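Sugar-binding transport ATP-binding protein (PDB 1V43) binds ATP and probably hydrolyses it as the nucleotide-binding subunit of an archaeal ABC transporter for sugar uptake. Local coordinates at residues 98-101 against 102-106. Sequence-based numbering, arbitrary orientation.
Sequences MTVY and ENIAF
M98 reaches across E102 to F106, and tracing it outward gives the order of contacts. Its CB lies 3.5 Å from E102 CB. CG, turned away from the carbonyl carbon (chi1 -62°), still faces E102 CB, and the two side chains cross at about a right angle. SD touches E102 O and comes within 3.8 Å of F106 CD1; it stands 49° off the ring normal, an oblique Met-aromatic contact. A bend at chi3 turns CE back to E102, 3.2 Å from OE1. The second oxygen, OE2, lies 3.8 Å from Y101 CD2, with carboxylate and ring planes only 21° apart, so E102 links M98 and Y101 while its CG presses on T99 CG2. An alanine at E102 would probably leave the M98 methyl, T99 CG2 and the Y101 ring without these neighbours.

Beneath these side chains the first helical turn forms. T99 occupies the N-cap position, yet its hydroxyl makes no capping bond and is instead hydrogen-bonded to the carbonyls of L135 and R137. Its own carbonyl O accepts N103 N at 2.6 Å, and V100 O takes I104 N at 2.9 Å in a nearly straight bond; A105 N to Y101 O is weak. The V100 and I104 side chains run side by side, touching through V100 CG1 and I104 CD1 (3.8 Å).

Helix 100-105, away from the ATP site, packs V100, N103 and I104 on helix 147-156, Y101 and A105 on helix 115-128, where D119 OD1 is hydrogen-bonded to Y101 OH; this is consistent with the helical subdomain of ABC ATPases, between strand 85-89 and the LSGGQ signature.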
loop_
_atom_site.group_PDB
_atom_site.type_symbol
_atom_site.label_atom_id
_atom_site.label_comp_id
_atom_site.label_asym_id
_atom_site.label_seq_id
_atom_site.Cartn_x
_atom_site.Cartn_y
_atom_site.Cartn_z
ATOM N N MET A 98 25.112 -14.207 19.659
ATOM C CA MET A 98 26.206 -14.559 18.765
ATOM C C MET A 98 26.576 -13.384 17.867
ATOM O O MET A 98 25.794 -12.450 17.685
ATOM C CB MET A 98 25.834 -15.767 17.898
ATOM C CG MET A 98 25.562 -17.042 18.682
ATOM S SD MET A 98 25.750 -18.544 17.684
ATOM C CE MET A 98 27.285 -19.231 18.367
ATOM N N THR A 99 27.785 -13.422 17.322
ATOM C CA THR A 99 28.233 -12.364 16.432
ATOM C C THR A 99 27.664 -12.683 15.042
ATOM O O THR A 99 27.238 -13.807 14.799
ATOM C CB THR A 99 29.766 -12.325 16.380
ATOM O OG1 THR A 99 30.188 -11.229 15.569
ATOM C CG2 THR A 99 30.310 -13.600 15.813
ATOM N N VAL A 100 27.627 -11.704 14.145
ATOM C CA VAL A 100 27.114 -11.968 12.809
ATOM C C VAL A 100 27.825 -13.203 12.270
ATOM O O VAL A 100 27.186 -14.123 11.759
ATOM C CB VAL A 100 27.343 -10.770 11.859
ATOM C CG1 VAL A 100 26.985 -11.160 10.423
ATOM C CG2 VAL A 100 26.483 -9.594 12.293
ATOM N N TYR A 101 29.146 -13.242 12.421
ATOM C CA TYR A 101 29.914 -14.381 11.944
ATOM C C TYR A 101 29.421 -15.684 12.584
ATOM O O TYR A 101 29.322 -16.725 11.922
ATOM C CB TYR A 101 31.398 -14.195 12.281
ATOM C CG TYR A 101 32.307 -15.283 11.736
ATOM C CD1 TYR A 101 33.085 -15.067 10.595
ATOM C CD2 TYR A 101 32.404 -16.525 12.374
ATOM C CE1 TYR A 101 33.941 -16.061 10.109
ATOM C CE2 TYR A 101 33.259 -17.536 11.888
ATOM C CZ TYR A 101 34.019 -17.298 10.761
ATOM O OH TYR A 101 34.835 -18.301 10.262
ATOM N N GLU A 102 29.147 -15.627 13.883
ATOM C CA GLU A 102 28.678 -16.796 14.616
ATOM C C GLU A 102 27.240 -17.142 14.240
ATOM O O GLU A 102 26.880 -18.313 14.125
ATOM C CB GLU A 102 28.794 -16.558 16.127
ATOM C CG GLU A 102 30.210 -16.735 16.656
ATOM C CD GLU A 102 30.736 -18.148 16.436
ATOM O OE1 GLU A 102 30.146 -19.093 17.001
ATOM O OE2 GLU A 102 31.737 -18.316 15.703
ATOM N N ASN A 103 26.425 -16.113 14.049
ATOM C CA ASN A 103 25.043 -16.315 13.655
ATOM C C ASN A 103 25.048 -17.104 12.339
ATOM O O ASN A 103 24.456 -18.179 12.241
ATOM C CB ASN A 103 24.356 -14.963 13.466
ATOM C CG ASN A 103 22.870 -15.095 13.198
ATOM O OD1 ASN A 103 22.456 -15.750 12.240
ATOM N ND2 ASN A 103 22.058 -14.470 14.041
ATOM N N ILE A 104 25.754 -16.584 11.339
ATOM C CA ILE A 104 25.819 -17.247 10.038
ATOM C C ILE A 104 26.520 -18.601 10.116
ATOM O O ILE A 104 26.257 -19.504 9.310
ATOM C CB ILE A 104 26.554 -16.368 9.001
ATOM C CG1 ILE A 104 25.840 -15.023 8.871
ATOM C CG2 ILE A 104 26.604 -17.081 7.645
ATOM C CD1 ILE A 104 26.535 -14.021 7.949
ATOM N N ALA A 105 27.414 -18.740 11.091
ATOM C CA ALA A 105 28.169 -19.976 11.259
ATOM C C ALA A 105 27.372 -21.076 11.951
ATOM O O ALA A 105 27.556 -22.250 11.645
ATOM C CB ALA A 105 29.451 -19.699 12.045
ATOM N N PHE A 106 26.498 -20.688 12.879
ATOM C CA PHE A 106 25.685 -21.636 13.650
ATOM C C PHE A 106 25.213 -22.854 12.846
ATOM O O PHE A 106 25.499 -23.991 13.216
ATOM C CB PHE A 106 24.483 -20.912 14.270
ATOM C CG PHE A 106 23.832 -21.664 15.396
ATOM C CD1 PHE A 106 24.544 -21.959 16.557
ATOM C CD2 PHE A 106 22.502 -22.059 15.310
ATOM C CE1 PHE A 106 23.941 -22.635 17.617
ATOM C CE2 PHE A 106 21.888 -22.737 16.367
ATOM C CZ PHE A 106 22.608 -23.024 17.521
#